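Local coordinates for protein TSC1 N-terminal domain (Chaetomium thermophilum, PDB 7A0M) that probably binds phosphoinositides of the lysosomal membrane as the N-terminal part of TSC1, helping to bring the TSC complex there to regulate mTORC1, at residues Pro260-Val264 with Gly332-Ile336; Tyr274-Trp280 with Gly317-Leu323; Thr328-Leu333 with Cys409-Val413. All blocks are in the same frame, centred on the assembly; numbering follows the deposited sequence.

Contact 1: Pro260-Val264 with Gly332-Ile336; sequences PGDIV and GLYPI
The hydroxyl of Tyr334 gives its proton to the backbone carbonyl of Pro260, OH to O 2.8 Å, and so joins the loop before helix 267-278 to the turn between helices 323-333 and 335-343 in this all-helical domain. The bond is bent: the C=O...OH angle is 139°, and the hydroxyl sits 22° from the carbonyl plane. Pro260 O in turn lies at the edge of the phenol ring, close to its plane. Ile263 and Val264 both approach the ring obliquely from one side, with Ile263 CG1 3.7 Å from Tyr334 CE1 and Val264 CG2 3.7 Å from Tyr334 CZ. Ile263 has CG1 between its backbone N and carbonyl carbon (chi1 68°), which turns CG1 and CD1 together onto the CE1 corner. Beside the ring, both methyls of Leu333 straddle Pro260 CB. The side chains of Ile263 and Leu333 cross at about a right angle, Ile263 CD1 lying 4.1 Å from Leu333 CD1. Tyr334 leaves helical phi/psi and stands at the N-cap position of helix 335-343. In the next shell, Trp397 and Ile405 pack on Pro260 and Leu333, while Arg396 makes a cation-pi contact with the Tyr334 ring and hydrogen-bonds Leu333 O through NH1.

Contact 2: Tyr274-Trp280 with Gly317-Leu323; sequences YARLLFW and GHSVPYL
Trp280 NE1 and Gly317 O both hydrogen-bond Thr242 OG1, so helix 242-255 ties the end of helix 267-278 to the loop leading into helix 323-333, joining two successive helices of the helical domain. With CG anti to the backbone N (chi1 -170°), the indole of Trp280 projects to this loop and takes Val320 CG2 over one face, offset toward the rim. This CH-pi contact is 4.0 Å from the centroid of the five-membered ring and 19° off its normal. The loop backbone runs past the indole's edge, where His318 O is 3.4 Å from Trp280 CD1. Replacing Trp280 with an alanine is likely to strip Val320 of the ring that covers it and leave Thr242 OG1 without the indole N-H. Back along helix 267-278, Leu323 spreads its methyls over Tyr274, Leu277 and Leu278: CD2 packs against Leu278 CD1 and Leu277 O, while CD1 reaches the ring of Tyr274, whose hydroxyl bonds Ser369 on helix 357-373. Leu323, the last residue of the type I beta turn that starts at Val320, begins the helix. Its CD1 also lies 3.9 Å from Leu277 CB.

Contact 3: Thr328-Leu333 with Cys409-Val413; sequences TILYGL and CMALV
Cys409 fits as a knob into a hole formed by Thr328, Ile329, Gly332 and Leu333, packing the end of helix 402-410 on helix 323-333. Its sulfur is anti to the carbonyl carbon (chi1 -70°), which aims SG at the backbone of Gly332, 3.7 Å from that CA. With no side chain on Gly332, the sulfur lies directly on its CA, the CA atoms of Gly332 and Cys409 standing 4.8 Å apart. Ile329 CD1 closes another wall of the hole at 3.8 Å from Cys409 SG. Thr328, with CG2 anti to its backbone N, turns this methyl to both Cys409 O and Val413 CG2, each 3.7 Å away. Its OG1 also touches Val413 CG2 and hydrogen-bonds NE2 of His376. Leu412, set in the turn after the helix, extends CD1 over Gly332 CA and obliquely to the Tyr331 ring, 4.2 Å from CE2. Tyr331 OH bonds Leu377 O, and the backbone of Leu412 also hydrogen-bonds Leu377, so one residue fastens both segments. Leu378 and Arg373 of the second subunit pack on Tyr331 and Leu412, placing this side of the contact next to the dimer partner. The type I turn from the selenomethionine Met410 to Val413 is closed by Val413 N to Met410 O, 3.0 Å.

How the contacts relate
From the N terminus, the chain enters contact 1 at 260-264, passes along helix 267-278 and opens contact 2 at 274-280. Contact 2 closes at 317-323, after a partly unmodelled span whose modelled part has no helix or strand, and lies wholly within the larger loop that contact 1 closes at 332-336. Contact 3 begins on the stretch where contact 1 ends, so the two overlap at Gly332 and Leu333 without nesting, and closes at 409-413. Helix 323-333 thus faces the loop at 260-264, helix 267-278 and helix 402-410. Contacts 2 and 3 touch where Tyr274 CB packs 4.0 Å from Leu330 CD1, whereas contacts 1 and 2 stay about 11 Å apart at their nearest atoms.

Contact 1: Pro260-Val264 with Gly332-Ile336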
ATOM      1  N   PRO B 260      11.150  -0.829  20.112  1.00 54.84           N
ATOM      2  CA  PRO B 260       9.830  -1.129  19.535  1.00 50.97           C
ATOM      3  C   PRO B 260       9.123  -2.299  20.197  1.00 45.93           C
ATOM      4  O   PRO B 260       7.887  -2.334  20.205  1.00 56.84           O
ATOM      5  CB  PRO B 260      10.156  -1.427  18.067  1.00 56.96           C
ATOM      6  CG  PRO B 260      11.537  -1.976  18.118  1.00 59.57           C
ATOM      7  CD  PRO B 260      12.246  -1.237  19.215  1.00 53.78           C
ATOM      8  N   GLY B 261       9.863  -3.260  20.749  1.00 56.90           N
ATOM      9  CA  GLY B 261       9.251  -4.406  21.394  1.00 55.66           C
ATOM     10  C   GLY B 261       8.749  -4.171  22.800  1.00 50.73           C
ATOM     11  O   GLY B 261       8.126  -5.067  23.378  1.00 51.47           O
ATOM     12  N   ASP B 262       9.004  -2.994  23.366  1.00 54.19           N
ATOM     13  CA  ASP B 262       8.620  -2.683  24.734  1.00 56.01           C
ATOM     14  C   ASP B 262       7.418  -1.752  24.829  1.00 59.73           C
ATOM     15  O   ASP B 262       7.007  -1.409  25.941  1.00 65.77           O
ATOM     16  CB  ASP B 262       9.806  -2.064  25.478  1.00 62.27           C
ATOM     17  CG  ASP B 262      11.043  -2.938  25.436  1.00 70.12           C
ATOM     18  OD1 ASP B 262      10.936  -4.139  25.762  1.00 77.77           O
ATOM     19  OD2 ASP B 262      12.122  -2.424  25.077  1.00 79.10           O
ATOM     20  N   ILE B 263       6.845  -1.335  23.700  1.00 51.83           N
ATOM     21  CA  ILE B 263       5.761  -0.358  23.696  1.00 44.17           C
ATOM     22  C   ILE B 263       4.387  -1.019  23.644  1.00 44.58           C
ATOM     23  O   ILE B 263       3.377  -0.321  23.508  1.00 56.79           O
ATOM     24  CB  ILE B 263       5.921   0.644  22.541  1.00 48.39           C
ATOM     25  CG1 ILE B 263       5.715  -0.053  21.195  1.00 36.16           C
ATOM     26  CG2 ILE B 263       7.291   1.304  22.595  1.00 41.32           C
ATOM     27  CD1 ILE B 263       5.790   0.886  20.008  1.00 40.59           C
ATOM     28  N   VAL B 264       4.324  -2.351  23.730  1.00 42.45           N
ATOM     29  CA  VAL B 264       3.032  -3.044  23.704  1.00 47.87           C
ATOM     30  C   VAL B 264       2.072  -2.525  24.775  1.00 54.13           C
ATOM     31  O   VAL B 264       0.907  -2.259  24.447  1.00 66.71           O
ATOM     32  CB  VAL B 264       3.241  -4.561  23.773  1.00 57.19           C
ATOM     33  CG1 VAL B 264       1.911  -5.275  23.974  1.00 44.28           C
ATOM     34  CG2 VAL B 264       3.922  -5.060  22.512  1.00 63.01           C
ATOM     35  N   GLY B 332       4.313   0.744  10.739  1.00 44.23           N
ATOM     36  CA  GLY B 332       5.509  -0.047  10.509  1.00 29.38           C
ATOM     37  C   GLY B 332       5.813  -1.023  11.627  1.00 36.64           C
ATOM     38  O   GLY B 332       6.354  -2.105  11.377  1.00 41.74           O
ATOM     39  N   LEU B 333       5.475  -0.664  12.866  1.00 39.11           N
ATOM     40  CA  LEU B 333       5.815  -1.482  14.025  1.00 41.91           C
ATOM     41  C   LEU B 333       4.712  -2.473  14.386  1.00 39.42           C
ATOM     42  O   LEU B 333       4.992  -3.650  14.631  1.00 38.33           O
ATOM     43  CB  LEU B 333       6.137  -0.584  15.223  1.00 38.64           C
ATOM     44  CG  LEU B 333       7.374   0.300  15.052  1.00 40.42           C
ATOM     45  CD1 LEU B 333       7.662   1.097  16.317  1.00 51.02           C
ATOM     46  CD2 LEU B 333       8.574  -0.545  14.660  1.00 39.45           C
ATOM     47  N   TYR B 334       3.462  -2.016  14.439  1.00 36.04           N
ATOM     48  CA  TYR B 334       2.328  -2.863  14.816  1.00 48.91           C
ATOM     49  C   TYR B 334       1.173  -2.613  13.857  1.00 47.60           C
ATOM     50  O   TYR B 334       0.148  -2.029  14.227  1.00 43.99           O
ATOM     51  CB  TYR B 334       1.914  -2.605  16.267  1.00 39.46           C
ATOM     52  CG  TYR B 334       2.955  -3.035  17.275  1.00 47.30           C
ATOM     53  CD1 TYR B 334       3.955  -2.163  17.687  1.00 31.32           C
ATOM     54  CD2 TYR B 334       2.943  -4.317  17.810  1.00 31.87           C
ATOM     55  CE1 TYR B 334       4.910  -2.553  18.604  1.00 36.30           C
ATOM     56  CE2 TYR B 334       3.894  -4.716  18.728  1.00 33.60           C
ATOM     57  CZ  TYR B 334       4.875  -3.830  19.121  1.00 39.15           C
ATOM     58  OH  TYR B 334       5.825  -4.224  20.036  1.00 52.51           O
ATOM     59  N   PRO B 335       1.309  -3.049  12.601  1.00 41.66           N
ATOM     60  CA  PRO B 335       0.242  -2.783  11.618  1.00 45.42           C
ATOM     61  C   PRO B 335      -1.073  -3.469  11.939  1.00 31.71           C
ATOM     62  O   PRO B 335      -2.134  -2.842  11.829  1.00 44.90           O
ATOM     63  CB  PRO B 335       0.844  -3.308  10.308  1.00 38.99           C
ATOM     64  CG  PRO B 335       1.826  -4.345  10.744  1.00 39.84           C
ATOM     65  CD  PRO B 335       2.419  -3.820  12.016  1.00 43.38           C
ATOM     66  N   ILE B 336      -1.037  -4.745  12.328  1.00 42.09           N
ATOM     67  CA  ILE B 336      -2.274  -5.490  12.552  1.00 44.34           C
ATOM     68  C   ILE B 336      -3.055  -4.895  13.718  1.00 53.48           C
ATOM     69  O   ILE B 336      -4.284  -4.765  13.659  1.00 50.80           O
ATOM     70  CB  ILE B 336      -1.966  -6.982  12.772  1.00 47.55           C
ATOM     71  CG1 ILE B 336      -1.190  -7.540  11.578  1.00 45.41           C
ATOM     72  CG2 ILE B 336      -3.251  -7.767  12.983  1.00 41.09           C
ATOM     73  CD1 ILE B 336      -0.760  -8.978  11.747  1.00 40.58           C
TER

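Contact 2: Tyr274-Trp280 with Gly317-Leu323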
ATOM      1  N   TYR B 274      -2.904   9.163  18.202  1.00 55.09           N
ATOM      2  CA  TYR B 274      -3.109   9.329  16.766  1.00 49.24           C
ATOM      3  C   TYR B 274      -4.513   9.836  16.461  1.00 47.14           C
ATOM      4  O   TYR B 274      -4.690  10.728  15.623  1.00 50.92           O
ATOM      5  CB  TYR B 274      -2.848   8.010  16.038  1.00 44.13           C
ATOM      6  CG  TYR B 274      -3.404   7.977  14.633  1.00 42.07           C
ATOM      7  CD1 TYR B 274      -2.714   8.562  13.580  1.00 43.41           C
ATOM      8  CD2 TYR B 274      -4.618   7.360  14.358  1.00 45.94           C
ATOM      9  CE1 TYR B 274      -3.220   8.537  12.295  1.00 48.30           C
ATOM     10  CE2 TYR B 274      -5.131   7.331  13.076  1.00 36.53           C
ATOM     11  CZ  TYR B 274      -4.428   7.920  12.049  1.00 43.63           C
ATOM     12  OH  TYR B 274      -4.935   7.892  10.769  1.00 47.22           O
ATOM     13  N   ALA B 275      -5.524   9.275  17.128  1.00 39.19           N
ATOM     14  CA  ALA B 275      -6.900   9.693  16.877  1.00 44.34           C
ATOM     15  C   ALA B 275      -7.125  11.142  17.292  1.00 50.65           C
ATOM     16  O   ALA B 275      -7.853  11.879  16.618  1.00 51.08           O
ATOM     17  CB  ALA B 275      -7.870   8.765  17.603  1.00 37.49           C
ATOM     18  N   ARG B 276      -6.514  11.567  18.401  1.00 46.28           N
ATOM     19  CA  ARG B 276      -6.659  12.953  18.837  1.00 45.21           C
ATOM     20  C   ARG B 276      -6.038  13.910  17.829  1.00 51.47           C
ATOM     21  O   ARG B 276      -6.647  14.918  17.452  1.00 61.27           O
ATOM     22  CB  ARG B 276      -6.021  13.153  20.212  1.00 48.78           C
ATOM     23  CG  ARG B 276      -6.229  14.559  20.754  1.00 45.63           C
ATOM     24  CD  ARG B 276      -5.149  14.969  21.739  1.00 47.21           C
ATOM     25  NE  ARG B 276      -5.444  16.270  22.335  1.00 55.51           N
ATOM     26  CZ  ARG B 276      -4.534  17.065  22.887  1.00 56.30           C
ATOM     27  NH1 ARG B 276      -3.258  16.704  22.913  1.00 60.16           N
ATOM     28  NH2 ARG B 276      -4.899  18.231  23.403  1.00 54.62           N
ATOM     29  N   LEU B 277      -4.815  13.612  17.386  1.00 52.84           N
ATOM     30  CA  LEU B 277      -4.141  14.486  16.432  1.00 54.01           C
ATOM     31  C   LEU B 277      -4.808  14.442  15.064  1.00 44.53           C
ATOM     32  O   LEU B 277      -4.726  15.414  14.305  1.00 44.58           O
ATOM     33  CB  LEU B 277      -2.666  14.100  16.321  1.00 51.39           C
ATOM     34  CG  LEU B 277      -1.904  14.024  17.647  1.00 43.37           C
ATOM     35  CD1 LEU B 277      -0.409  13.843  17.415  1.00 35.14           C
ATOM     36  CD2 LEU B 277      -2.180  15.249  18.504  1.00 49.62           C
ATOM     37  N   LEU B 278      -5.465  13.327  14.732  1.00 52.64           N
ATOM     38  CA  LEU B 278      -6.188  13.236  13.468  1.00 56.63           C
ATOM     39  C   LEU B 278      -7.329  14.244  13.399  1.00 56.48           C
ATOM     40  O   LEU B 278      -7.685  14.704  12.308  1.00 58.55           O
ATOM     41  CB  LEU B 278      -6.709  11.812  13.269  1.00 51.64           C
ATOM     42  CG  LEU B 278      -7.216  11.442  11.875  1.00 47.86           C
ATOM     43  CD1 LEU B 278      -6.091  11.544  10.854  1.00 43.29           C
ATOM     44  CD2 LEU B 278      -7.808  10.040  11.882  1.00 47.25           C
ATOM     45  N   PHE B 279      -7.912  14.602  14.543  1.00 49.96           N
ATOM     46  CA  PHE B 279      -8.995  15.579  14.623  1.00 62.62           C
ATOM     47  C   PHE B 279      -8.528  16.873  15.281  1.00 61.60           C
ATOM     48  O   PHE B 279      -9.260  17.490  16.058  1.00 68.30           O
ATOM     49  CB  PHE B 279     -10.196  15.018  15.380  1.00 67.77           C
ATOM     50  CG  PHE B 279     -11.014  14.040  14.592  1.00 71.11           C
ATOM     51  CD1 PHE B 279     -10.484  12.828  14.185  1.00 77.16           C
ATOM     52  CD2 PHE B 279     -12.320  14.344  14.248  1.00 82.02           C
ATOM     53  CE1 PHE B 279     -11.245  11.938  13.457  1.00 85.48           C
ATOM     54  CE2 PHE B 279     -13.084  13.457  13.521  1.00 87.66           C
ATOM     55  CZ  PHE B 279     -12.544  12.252  13.126  1.00 86.66           C
ATOM     56  N   TRP B 280      -7.296  17.290  14.985  1.00 74.92           N
ATOM     57  CA  TRP B 280      -6.740  18.475  15.627  1.00 68.78           C
ATOM     58  C   TRP B 280      -7.525  19.736  15.285  1.00 70.07           C
ATOM     59  O   TRP B 280      -7.546  20.684  16.077  1.00 78.14           O
ATOM     60  CB  TRP B 280      -5.274  18.642  15.229  1.00 67.56           C
ATOM     61  CG  TRP B 280      -4.561  19.682  16.029  1.00 63.08           C
ATOM     62  CD1 TRP B 280      -4.160  20.913  15.602  1.00 64.70           C
ATOM     63  CD2 TRP B 280      -4.171  19.585  17.403  1.00 59.92           C
ATOM     64  NE1 TRP B 280      -3.539  21.589  16.624  1.00 68.70           N
ATOM     65  CE2 TRP B 280      -3.533  20.795  17.741  1.00 63.28           C
ATOM     66  CE3 TRP B 280      -4.296  18.593  18.381  1.00 62.98           C
ATOM     67  CZ2 TRP B 280      -3.021  21.038  19.013  1.00 54.91           C
ATOM     68  CZ3 TRP B 280      -3.788  18.837  19.644  1.00 58.19           C
ATOM     69  CH2 TRP B 280      -3.159  20.050  19.949  1.00 57.24           C
ATOM     70  N   GLY B 317      -0.985  26.377  14.160  1.00 81.67           N
ATOM     71  CA  GLY B 317      -1.861  26.030  13.064  1.00 79.82           C
ATOM     72  C   GLY B 317      -2.986  25.092  13.471  1.00 80.30           C
ATOM     73  O   GLY B 317      -3.209  24.802  14.648  1.00 78.61           O
ATOM     74  N   HIS B 318      -3.707  24.612  12.458  1.00 81.64           N
ATOM     75  CA  HIS B 318      -4.875  23.757  12.640  1.00 86.55           C
ATOM     76  C   HIS B 318      -4.593  22.281  12.393  1.00 77.12           C
ATOM     77  O   HIS B 318      -5.507  21.461  12.527  1.00 78.57           O
ATOM     78  CB  HIS B 318      -6.010  24.232  11.726  1.00101.93           C
ATOM     79  CG  HIS B 318      -6.445  25.639  11.993  1.00122.08           C
ATOM     80  ND1 HIS B 318      -6.794  26.080  13.252  1.00126.98           N
ATOM     81  CD2 HIS B 318      -6.572  26.709  11.172  1.00127.49           C
ATOM     82  CE1 HIS B 318      -7.127  27.356  13.194  1.00129.96           C
ATOM     83  NE2 HIS B 318      -7.001  27.763  11.943  1.00130.52           N
ATOM     84  N   SER B 319      -3.362  21.921  12.036  1.00 70.07           N
ATOM     85  CA  SER B 319      -3.010  20.527  11.817  1.00 67.36           C
ATOM     86  C   SER B 319      -1.597  20.265  12.318  1.00 58.88           C
ATOM     87  O   SER B 319      -0.740  21.153  12.304  1.00 67.86           O
ATOM     88  CB  SER B 319      -3.121  20.145  10.334  1.00 60.82           C
ATOM     89  OG  SER B 319      -2.178  20.855   9.550  1.00 66.06           O
ATOM     90  N   VAL B 320      -1.364  19.034  12.759  1.00 54.39           N
ATOM     91  CA  VAL B 320      -0.067  18.619  13.286  1.00 50.43           C
ATOM     92  C   VAL B 320       0.801  18.181  12.109  1.00 53.31           C
ATOM     93  O   VAL B 320       0.459  17.194  11.440  1.00 51.49           O
ATOM     94  CB  VAL B 320      -0.213  17.489  14.311  1.00 55.58           C
ATOM     95  CG1 VAL B 320       1.140  17.136  14.908  1.00 55.66           C
ATOM     96  CG2 VAL B 320      -1.199  17.889  15.401  1.00 48.76           C
ATOM     97  N   PRO B 321       1.908  18.875  11.823  1.00 60.66           N
ATOM     98  CA  PRO B 321       2.688  18.543  10.616  1.00 55.83           C
ATOM     99  C   PRO B 321       3.270  17.138  10.615  1.00 49.91           C
ATOM    100  O   PRO B 321       3.335  16.505   9.555  1.00 55.26           O
ATOM    101  CB  PRO B 321       3.793  19.610  10.617  1.00 56.34           C
ATOM    102  CG  PRO B 321       3.231  20.742  11.410  1.00 61.78           C
ATOM    103  CD  PRO B 321       2.384  20.106  12.474  1.00 63.10           C
ATOM    104  N   TYR B 322       3.702  16.630  11.767  1.00 41.52           N
ATOM    105  CA  TYR B 322       4.389  15.348  11.837  1.00 36.43           C
ATOM    106  C   TYR B 322       3.439  14.165  11.980  1.00 42.12           C
ATOM    107  O   TYR B 322       3.902  13.039  12.196  1.00 42.23           O
ATOM    108  CB  TYR B 322       5.394  15.351  12.992  1.00 43.46           C
ATOM    109  CG  TYR B 322       6.714  14.694  12.653  1.00 52.18           C
ATOM    110  CD1 TYR B 322       7.570  15.259  11.717  1.00 59.48           C
ATOM    111  CD2 TYR B 322       7.106  13.515  13.272  1.00 53.72           C
ATOM    112  CE1 TYR B 322       8.778  14.666  11.402  1.00 65.91           C
ATOM    113  CE2 TYR B 322       8.314  12.914  12.964  1.00 57.61           C
ATOM    114  CZ  TYR B 322       9.144  13.494  12.029  1.00 57.60           C
ATOM    115  OH  TYR B 322      10.347  12.901  11.719  1.00 63.35           O
ATOM    116  N   LEU B 323       2.131  14.393  11.873  1.00 48.08           N
ATOM    117  CA  LEU B 323       1.176  13.290  11.952  1.00 46.84           C
ATOM    118  C   LEU B 323       1.396  12.206  10.899  1.00 58.01           C
ATOM    119  O   LEU B 323       1.290  11.019  11.255  1.00 55.72           O
ATOM    120  CB  LEU B 323      -0.254  13.840  11.873  1.00 42.53           C
ATOM    121  CG  LEU B 323      -1.382  12.810  11.987  1.00 41.39           C
ATOM    122  CD1 LEU B 323      -1.299  12.063  13.313  1.00 45.40           C
ATOM    123  CD2 LEU B 323      -2.740  13.472  11.827  1.00 45.68           C
TER

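Contact 3: Thr328-Leu333 with Cys409-Val413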
ATOM      1  N   THR B 328       3.152   6.336   9.885  1.00 40.61           N
ATOM      2  CA  THR B 328       4.122   5.419   9.297  1.00 39.45           C
ATOM      3  C   THR B 328       4.805   4.569  10.361  1.00 45.65           C
ATOM      4  O   THR B 328       4.969   3.355  10.185  1.00 48.65           O
ATOM      5  CB  THR B 328       5.157   6.207   8.492  1.00 34.06           C
ATOM      6  OG1 THR B 328       4.533   6.768   7.331  1.00 40.32           O
ATOM      7  CG2 THR B 328       6.305   5.307   8.060  1.00 35.01           C
ATOM      8  N   ILE B 329       5.199   5.182  11.479  1.00 44.51           N
ATOM      9  CA  ILE B 329       5.933   4.431  12.492  1.00 43.02           C
ATOM     10  C   ILE B 329       5.003   3.485  13.245  1.00 37.38           C
ATOM     11  O   ILE B 329       5.413   2.383  13.631  1.00 45.29           O
ATOM     12  CB  ILE B 329       6.680   5.392  13.442  1.00 51.15           C
ATOM     13  CG1 ILE B 329       7.742   4.636  14.242  1.00 55.58           C
ATOM     14  CG2 ILE B 329       5.720   6.116  14.377  1.00 49.18           C
ATOM     15  CD1 ILE B 329       8.805   3.991  13.378  1.00 76.12           C
ATOM     16  N   LEU B 330       3.745   3.878  13.459  1.00 38.24           N
ATOM     17  CA  LEU B 330       2.787   2.976  14.093  1.00 39.66           C
ATOM     18  C   LEU B 330       2.448   1.811  13.172  1.00 48.11           C
ATOM     19  O   LEU B 330       2.414   0.652  13.603  1.00 36.61           O
ATOM     20  CB  LEU B 330       1.519   3.737  14.481  1.00 39.96           C
ATOM     21  CG  LEU B 330       1.614   4.782  15.592  1.00 50.39           C
ATOM     22  CD1 LEU B 330       0.271   5.473  15.773  1.00 44.32           C
ATOM     23  CD2 LEU B 330       2.072   4.145  16.895  1.00 47.88           C
ATOM     24  N   TYR B 331       2.193   2.104  11.895  1.00 43.64           N
ATOM     25  CA  TYR B 331       1.893   1.052  10.932  1.00 34.34           C
ATOM     26  C   TYR B 331       3.108   0.176  10.661  1.00 38.52           C
ATOM     27  O   TYR B 331       2.959  -1.018  10.377  1.00 46.62           O
ATOM     28  CB  TYR B 331       1.376   1.676   9.635  1.00 27.16           C
ATOM     29  CG  TYR B 331       1.093   0.687   8.529  1.00 37.17           C
ATOM     30  CD1 TYR B 331      -0.054  -0.094   8.545  1.00 38.35           C
ATOM     31  CD2 TYR B 331       1.967   0.546   7.459  1.00 32.38           C
ATOM     32  CE1 TYR B 331      -0.320  -0.995   7.531  1.00 43.27           C
ATOM     33  CE2 TYR B 331       1.712  -0.351   6.441  1.00 42.67           C
ATOM     34  CZ  TYR B 331       0.567  -1.120   6.483  1.00 42.02           C
ATOM     35  OH  TYR B 331       0.310  -2.013   5.470  1.00 43.18           O
ATOM     36  N   GLY B 332       4.313   0.744  10.739  1.00 44.23           N
ATOM     37  CA  GLY B 332       5.509  -0.047  10.509  1.00 29.38           C
ATOM     38  C   GLY B 332       5.813  -1.023  11.627  1.00 36.64           C
ATOM     39  O   GLY B 332       6.354  -2.105  11.377  1.00 41.74           O
ATOM     40  N   LEU B 333       5.475  -0.664  12.866  1.00 39.11           N
ATOM     41  CA  LEU B 333       5.815  -1.482  14.025  1.00 41.91           C
ATOM     42  C   LEU B 333       4.712  -2.473  14.386  1.00 39.42           C
ATOM     43  O   LEU B 333       4.992  -3.650  14.631  1.00 38.33           O
ATOM     44  CB  LEU B 333       6.137  -0.584  15.223  1.00 38.64           C
ATOM     45  CG  LEU B 333       7.374   0.300  15.052  1.00 40.42           C
ATOM     46  CD1 LEU B 333       7.662   1.097  16.317  1.00 51.02           C
ATOM     47  CD2 LEU B 333       8.574  -0.545  14.660  1.00 39.45           C
ATOM     48  N   CYS B 409      10.526   0.722   7.882  1.00 48.77           N
ATOM     49  CA  CYS B 409       9.282   1.482   7.928  1.00 50.85           C
ATOM     50  C   CYS B 409       9.144   2.403   6.723  1.00 54.17           C
ATOM     51  O   CYS B 409       8.029   2.620   6.234  1.00 45.61           O
ATOM     52  CB  CYS B 409       9.201   2.294   9.222  1.00 49.48           C
ATOM     53  SG  CYS B 409       8.977   1.311  10.722  1.00 49.25           S
HETATM   54  N   MSE B 410      10.253   2.947   6.234  1.00 47.00           N
HETATM   55  CA  MSE B 410      10.226   3.831   5.074  1.00 46.78           C
HETATM   56  C   MSE B 410       9.979   3.054   3.786  1.00 49.47           C
HETATM   57  O   MSE B 410       9.407   3.586   2.834  1.00 55.05           O
HETATM   58  CB  MSE B 410      11.533   4.621   4.973  1.00 63.77           C
HETATM   59  CG  MSE B 410      11.743   5.598   6.115  1.00 67.12           C
HETATM   60 SE   MSE B 410      10.318   6.925   6.218  0.67 66.05          SE
HETATM   61  CE  MSE B 410      10.391   7.297   8.129  1.00 69.60           C
ATOM     62  N   ALA B 411      10.407   1.790   3.760  1.00 40.40           N
ATOM     63  CA  ALA B 411      10.190   0.952   2.585  1.00 53.86           C
ATOM     64  C   ALA B 411       8.716   0.691   2.315  1.00 52.90           C
ATOM     65  O   ALA B 411       8.373   0.244   1.216  1.00 57.32           O
ATOM     66  CB  ALA B 411      10.930  -0.378   2.744  1.00 47.72           C
ATOM     67  N   LEU B 412       7.844   0.958   3.286  1.00 50.13           N
ATOM     68  CA  LEU B 412       6.407   0.803   3.120  1.00 48.90           C
ATOM     69  C   LEU B 412       5.737   2.052   2.562  1.00 56.18           C
ATOM     70  O   LEU B 412       4.571   1.983   2.162  1.00 51.78           O
ATOM     71  CB  LEU B 412       5.767   0.441   4.464  1.00 38.97           C
ATOM     72  CG  LEU B 412       6.273  -0.852   5.104  1.00 44.33           C
ATOM     73  CD1 LEU B 412       5.869  -0.912   6.564  1.00 35.82           C
ATOM     74  CD2 LEU B 412       5.753  -2.066   4.348  1.00 33.60           C
ATOM     75  N   VAL B 413       6.444   3.177   2.516  1.00 48.26           N
ATOM     76  CA  VAL B 413       5.861   4.459   2.138  1.00 49.37           C
ATOM     77  C   VAL B 413       5.936   4.627   0.628  1.00 45.53           C
ATOM     78  O   VAL B 413       6.994   4.424   0.020  1.00 46.31           O
ATOM     79  CB  VAL B 413       6.576   5.618   2.854  1.00 44.85           C
ATOM     80  CG1 VAL B 413       5.986   6.955   2.425  1.00 35.53           C
ATOM     81  CG2 VAL B 413       6.483   5.446   4.361  1.00 42.25           C
TER